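Local structure of maltose operon transcriptional repressor (Staphylococcus aureus subsp. aureus Mu50, 3HCW) at residues P25-V30 against I73-K78; I34-N39 against K246-G251. The protein probably represses transcription of the maltose operon, its C-terminal fragment having the periplasmic-binding-protein-like fold that serves as sensor and dimer module in LacI-type repressors. One frame throughout, in Å; residues are numbered along the deposited sequence. Where two conformers were deposited one is given.

Both contacts use helix 25-39, at successive places along its length, and their centres lie about 10 Å apart. Interaction 1 is buried and wholly apolar: near the start of the helix, side chains rest on the residue that follows strand 71-74. Interaction 2 is partly buried and joins two helices, 25-39 and 247-263; its inner side is close backbone packing on a glycine, its outer side a salt bridge. The two regions merge where L75 CD2 meets I34 CD1 at 3.8 Å and where P247 packs against F26, N29 and V30. Together they hold helix 25-39 against the end of strand 71-74 and alongside helix 247-263, which itself packs on the sheet.

Interaction 1 (P25-V30 against I73-K78); sequences PFYINV and ILLYSK
One methyl of L75, CD1, fits between Y27 and V30, which are three residues apart and so neighbours on one side of helix 25-39. It meets the Y27 ring at the rim, near the ring plane, with CD1 of the tyrosine 3.8 Å from CD1 of L75. V30 closes the other contact, its CG1 lying 3.7 Å from the same L75 methyl. Because CG1 of V30 stands anti to the backbone N (chi1 172°), this branch is the one that reaches the leucine, while CG2 lies above a face of the F26 ring, toward its rim. Y27 and V30 come from the helix and L75 from the strand end, so each pair lies alongside, pointing opposite ways. The Y27 ring is also held from within its own helix: CD2 of F26 sits 3.5 Å above the ring plane, over its centre, so F26 meets one face through CD2 while L75 comes in at the edge. L14 and K15 also touch Y27, and I97 of the adjacent strand 94-97 touches V30. The first turns of a helix packing on the residue that follows a parallel strand, at the C-terminal edge of the sheet, fit the Rossmann-like alpha/beta subdomain of periplasmic-binding-protein-like repressors.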
loop_
_atom_site.group_PDB
_atom_site.type_symbol
_atom_site.label_atom_id
_atom_site.label_comp_id
_atom_site.label_asym_id
_atom_site.label_seq_id
_atom_site.Cartn_x
_atom_site.Cartn_y
_atom_site.Cartn_z
ATOM N N PRO A 25 -0.968 -2.919 -3.697
ATOM C CA PRO A 25 -2.390 -3.074 -3.381
ATOM C C PRO A 25 -3.086 -4.192 -4.155
ATOM O O PRO A 25 -4.201 -4.573 -3.798
ATOM C CB PRO A 25 -2.995 -1.726 -3.801
ATOM C CG PRO A 25 -1.873 -0.773 -3.734
ATOM C CD PRO A 25 -0.686 -1.572 -4.219
ATOM N N PHE A 26 -2.448 -4.690 -5.212
ATOM C CA PHE A 26 -2.954 -5.853 -5.925
ATOM C C PHE A 26 -2.871 -7.059 -5.021
ATOM O O PHE A 26 -3.878 -7.718 -4.764
ATOM C CB PHE A 26 -2.162 -6.139 -7.206
ATOM C CG PHE A 26 -2.578 -7.411 -7.887
ATOM C CD1 PHE A 26 -3.758 -7.465 -8.622
ATOM C CD2 PHE A 26 -1.794 -8.565 -7.784
ATOM C CE1 PHE A 26 -4.151 -8.652 -9.254
ATOM C CE2 PHE A 26 -2.182 -9.751 -8.408
ATOM C CZ PHE A 26 -3.356 -9.795 -9.144
ATOM N N TYR A 27 -1.662 -7.341 -4.551
ATOM C CA TYR A 27 -1.434 -8.497 -3.708
ATOM C C TYR A 27 -2.097 -8.340 -2.341
ATOM O O TYR A 27 -2.689 -9.281 -1.840
ATOM C CB TYR A 27 0.056 -8.803 -3.608
ATOM C CG TYR A 27 0.657 -9.158 -4.948
ATOM C CD1 TYR A 27 0.469 -10.427 -5.506
ATOM C CD2 TYR A 27 1.401 -8.222 -5.675
ATOM C CE1 TYR A 27 1.020 -10.765 -6.741
ATOM C CE2 TYR A 27 1.957 -8.548 -6.912
ATOM C CZ TYR A 27 1.761 -9.822 -7.440
ATOM O OH TYR A 27 2.301 -10.151 -8.661
ATOM N N ILE A 28 -2.047 -7.146 -1.761
ATOM C CA ILE A 28 -2.765 -6.908 -0.492
ATOM C C ILE A 28 -4.248 -7.282 -0.599
ATOM O O ILE A 28 -4.769 -8.015 0.237
ATOM C CB ILE A 28 -2.582 -5.464 0.023
ATOM C CG1 ILE A 28 -1.113 -5.238 0.392
ATOM C CG2 ILE A 28 -3.491 -5.189 1.243
ATOM C CD1 ILE A 28 -0.671 -3.851 0.182
ATOM N N ASN A 29 -4.905 -6.833 -1.663
ATOM C CA ASN A 29 -6.304 -7.176 -1.857
ATOM C C ASN A 29 -6.566 -8.619 -2.293
ATOM O O ASN A 29 -7.549 -9.219 -1.860
ATOM C CB ASN A 29 -6.974 -6.163 -2.776
ATOM C CG ASN A 29 -7.053 -4.786 -2.145
ATOM O OD1 ASN A 29 -7.404 -4.660 -0.979
ATOM N ND2 ASN A 29 -6.718 -3.753 -2.907
ATOM N N VAL A 30 -5.689 -9.185 -3.120
ATOM C CA VAL A 30 -5.853 -10.586 -3.543
ATOM C C VAL A 30 -5.718 -11.519 -2.336
ATOM O O VAL A 30 -6.606 -12.349 -2.092
ATOM C CB VAL A 30 -4.903 -10.991 -4.710
ATOM C CG1 VAL A 30 -4.967 -12.459 -4.959
ATOM C CG2 VAL A 30 -5.305 -10.288 -5.993
ATOM N N ILE A 73 -2.282 -21.862 -4.150
ATOM C CA ILE A 73 -2.824 -20.910 -5.103
ATOM C C ILE A 73 -1.614 -20.141 -5.619
ATOM O O ILE A 73 -0.980 -19.415 -4.847
ATOM C CB ILE A 73 -3.851 -19.943 -4.444
ATOM C CG1 ILE A 73 -5.063 -20.704 -3.881
ATOM C CG2 ILE A 73 -4.310 -18.885 -5.432
ATOM C CD1 ILE A 73 -6.109 -19.802 -3.237
ATOM N N LEU A 74 -1.260 -20.345 -6.893
ATOM C CA LEU A 74 -0.191 -19.562 -7.536
ATOM C C LEU A 74 -0.731 -18.187 -7.891
ATOM O O LEU A 74 -1.685 -18.074 -8.659
ATOM C CB LEU A 74 0.320 -20.233 -8.810
ATOM C CG LEU A 74 0.883 -21.653 -8.749
ATOM C CD1 LEU A 74 1.423 -22.044 -10.097
ATOM C CD2 LEU A 74 1.972 -21.737 -7.732
ATOM N N LEU A 75 -0.117 -17.146 -7.336
ATOM C CA LEU A 75 -0.595 -15.774 -7.520
ATOM C C LEU A 75 -0.023 -15.072 -8.761
ATOM O O LEU A 75 -0.024 -13.845 -8.834
ATOM C CB LEU A 75 -0.294 -14.919 -6.296
ATOM C CG LEU A 75 -0.987 -14.993 -4.930
ATOM C CD1 LEU A 75 -1.469 -13.594 -4.571
ATOM C CD2 LEU A 75 -2.129 -15.932 -4.871
ATOM N N TYR A 76 0.450 -15.853 -9.729
ATOM C CA TYR A 76 0.933 -15.325 -11.000
ATOM C C TYR A 76 0.833 -16.416 -12.065
ATOM O O TYR A 76 0.681 -17.588 -11.739
ATOM C CB TYR A 76 2.381 -14.829 -10.869
ATOM C CG TYR A 76 3.371 -15.934 -10.603
ATOM C CD1 TYR A 76 3.673 -16.326 -9.300
ATOM C CD2 TYR A 76 4.005 -16.595 -11.659
ATOM C CE1 TYR A 76 4.574 -17.350 -9.058
ATOM C CE2 TYR A 76 4.895 -17.616 -11.427
ATOM C CZ TYR A 76 5.177 -17.985 -10.128
ATOM O OH TYR A 76 6.071 -18.989 -9.909
ATOM N N SER A 77 0.930 -16.023 -13.333
ATOM C CA SER A 77 0.987 -16.972 -14.444
ATOM C C SER A 77 2.211 -16.690 -15.312
ATOM O O SER A 77 2.459 -15.546 -15.705
ATOM C CB SER A 77 -0.289 -16.885 -15.285
ATOM O OG SER A 77 -0.302 -17.861 -16.309
ATOM N N LYS A 78 2.987 -17.732 -15.593
ATOM C CA LYS A 78 4.121 -17.615 -16.502
ATOM C C LYS A 78 4.299 -18.902 -17.296
ATOM O O LYS A 78 4.076 -20.001 -16.772
ATOM C CB LYS A 78 5.406 -17.241 -15.751
ATOM C CG LYS A 78 6.467 -16.574 -16.626
ATOM C CD LYS A 78 7.397 -15.680 -15.816
ATOM C CE LYS A 78 8.498 -15.103 -16.692
ATOM N NZ LYS A 78 9.329 -14.096 -15.975
#

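Interaction 2 (I34-N39 against K246-G251); sequences ISETCN and KPRMLG
E36 turns its CG in between the backbone N and the carbonyl carbon (chi1 79°) and then runs out extended, whereas R248 has CG anti to its own N (chi1 -161°) and stays stretched as far as NE. The two chains thus reach across from neighbouring helices and meet at about a right angle, carboxylate against the side of the guanidinium that carries NE and NH1. The salt bridge is bidentate and side-on. R248 NE donates to E36 OE1 at 3.0 Å, the acceptor lying in the guanidinium plane, and R248 NH1 donates to E36 OE2 at 2.7 Å, here somewhat tilted from that plane. Both oxygens use their syn lone pairs, and the two flat groups are only 13° from coplanar, a pairing that restrains rotation of either end. E36 OE1 takes a further hydrogen bond from Q252 NE2, one residue beyond the segment, so two donors grip that oxygen.

Deeper in, the helices approach closely at G251, whose CA is 4.4 Å from that of I34. The absence of a side chain there lets the backbones come together: I34 CG1 packs 3.4 Å from G251 O, and I34 CA makes a CA-H...O contact of 3.4 Å with the same G251 O.

Around this crossing, T37 continues the interface by touching Q252, S256 and L259 farther along helix 247-263, while R248 also packs on L32 and on R22 of the second subunit. On the side of helix 247-263 turned to the sheet, L250 rests on I111 and N113 of strand 110-113 and on I275 of strand 272-280.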
loop_
_atom_site.group_PDB
_atom_site.type_symbol
_atom_site.label_atom_id
_atom_site.label_comp_id
_atom_site.label_asym_id
_atom_site.label_seq_id
_atom_site.Cartn_x
_atom_site.Cartn_y
_atom_site.Cartn_z
ATOM N N ILE A 34 -8.422 -13.962 -0.678
ATOM C CA ILE A 34 -8.191 -15.384 -0.417
ATOM C C ILE A 34 -8.393 -15.749 1.058
ATOM O O ILE A 34 -9.132 -16.679 1.372
ATOM C CB ILE A 34 -6.777 -15.837 -0.837
ATOM C CG1 ILE A 34 -6.615 -15.760 -2.349
ATOM C CG2 ILE A 34 -6.504 -17.285 -0.338
ATOM C CD1 ILE A 34 -5.229 -15.476 -2.795
ATOM N N SER A 35 -7.756 -14.987 1.945
ATOM C CA SER A 35 -7.689 -15.348 3.361
ATOM C C SER A 35 -9.039 -15.298 4.066
ATOM O O SER A 35 -9.375 -16.218 4.796
ATOM C CB SER A 35 -6.664 -14.487 4.102
ATOM O OG SER A 35 -6.951 -13.115 3.933
ATOM N N GLU A 36 -9.815 -14.238 3.836
ATOM C CA GLU A 36 -11.117 -14.119 4.490
ATOM C C GLU A 36 -12.078 -15.240 4.071
ATOM O O GLU A 36 -12.818 -15.750 4.901
ATOM C CB GLU A 36 -11.729 -12.720 4.310
ATOM C CG GLU A 36 -12.387 -12.432 2.964
ATOM C CD GLU A 36 -12.437 -10.946 2.637
ATOM O OE1 GLU A 36 -12.277 -10.590 1.447
ATOM O OE2 GLU A 36 -12.626 -10.135 3.568
ATOM N N THR A 37 -12.023 -15.643 2.802
ATOM C CA THR A 37 -12.825 -16.752 2.282
ATOM C C THR A 37 -12.394 -18.074 2.919
ATOM O O THR A 37 -13.224 -18.800 3.467
ATOM C CB THR A 37 -12.732 -16.809 0.742
ATOM O OG1 THR A 37 -13.401 -15.665 0.202
ATOM C CG2 THR A 37 -13.356 -18.106 0.158
ATOM N N CYS A 38 -11.095 -18.358 2.860
ATOM C CA CYS A 38 -10.496 -19.506 3.533
ATOM C C CYS A 38 -10.826 -19.561 5.030
ATOM O O CYS A 38 -11.175 -20.624 5.543
ATOM C CB CYS A 38 -8.977 -19.506 3.330
ATOM S SG CYS A 38 -8.470 -19.952 1.656
ATOM N N ASN A 39 -10.740 -18.415 5.710
ATOM C CA ASN A 39 -10.979 -18.339 7.157
ATOM C C ASN A 39 -12.456 -18.495 7.542
ATOM O O ASN A 39 -12.772 -18.781 8.701
ATOM C CB ASN A 39 -10.428 -17.034 7.765
ATOM C CG ASN A 39 -8.897 -16.923 7.699
ATOM O OD1 ASN A 39 -8.353 -15.850 7.943
ATOM N ND2 ASN A 39 -8.207 -18.013 7.359
ATOM N N LYS A 246 -10.594 -5.568 -9.811
ATOM C CA LYS A 246 -11.266 -6.268 -8.713
ATOM C C LYS A 246 -10.400 -7.338 -8.013
ATOM O O LYS A 246 -10.749 -8.528 -8.028
ATOM C CB LYS A 246 -12.579 -6.889 -9.213
ATOM C CG LYS A 246 -13.366 -6.043 -10.213
ATOM C CD LYS A 246 -14.150 -4.927 -9.529
ATOM C CE LYS A 246 -14.752 -3.991 -10.568
ATOM N NZ LYS A 246 -15.149 -2.683 -9.968
ATOM N N PRO A 247 -9.263 -6.926 -7.418
ATOM C CA PRO A 247 -8.345 -7.923 -6.824
ATOM C C PRO A 247 -8.912 -8.677 -5.605
ATOM O O PRO A 247 -8.576 -9.854 -5.383
ATOM C CB PRO A 247 -7.097 -7.096 -6.475
ATOM C CG PRO A 247 -7.589 -5.667 -6.355
ATOM C CD PRO A 247 -8.755 -5.542 -7.293
ATOM N N ARG A 248 -9.790 -8.024 -4.844
ATOM C CA ARG A 248 -10.450 -8.687 -3.719
ATOM C C ARG A 248 -11.416 -9.765 -4.210
ATOM O O ARG A 248 -11.489 -10.841 -3.611
ATOM C CB ARG A 248 -11.151 -7.685 -2.812
ATOM C CG ARG A 248 -11.451 -8.241 -1.441
ATOM C CD ARG A 248 -11.897 -7.147 -0.505
ATOM N NE ARG A 248 -12.371 -7.711 0.751
ATOM C CZ ARG A 248 -12.686 -6.997 1.822
ATOM N NH1 ARG A 248 -13.113 -7.611 2.921
ATOM N NH2 ARG A 248 -12.583 -5.677 1.795
ATOM N N MET A 249 -12.120 -9.478 -5.312
ATOM C CA MET A 249 -12.968 -10.464 -5.990
ATOM C C MET A 249 -12.149 -11.632 -6.536
ATOM O O MET A 249 -12.515 -12.779 -6.340
ATOM C CB MET A 249 -13.756 -9.830 -7.137
ATOM C CG MET A 249 -15.222 -9.545 -6.844
ATOM S SD MET A 249 -16.167 -9.198 -8.352
ATOM C CE MET A 249 -16.372 -10.845 -9.024
ATOM N N LEU A 250 -11.050 -11.331 -7.236
ATOM C CA LEU A 250 -10.152 -12.383 -7.744
ATOM C C LEU A 250 -9.720 -13.352 -6.638
ATOM O O LEU A 250 -9.745 -14.567 -6.825
ATOM C CB LEU A 250 -8.898 -11.767 -8.384
ATOM C CG LEU A 250 -9.001 -11.078 -9.743
ATOM C CD1 LEU A 250 -7.905 -10.037 -9.874
ATOM C CD2 LEU A 250 -8.928 -12.084 -10.892
ATOM N N GLY A 251 -9.348 -12.794 -5.481
ATOM C CA GLY A 251 -8.917 -13.575 -4.330
ATOM C C GLY A 251 -10.023 -14.432 -3.733
ATOM O O GLY A 251 -9.810 -15.615 -3.436
#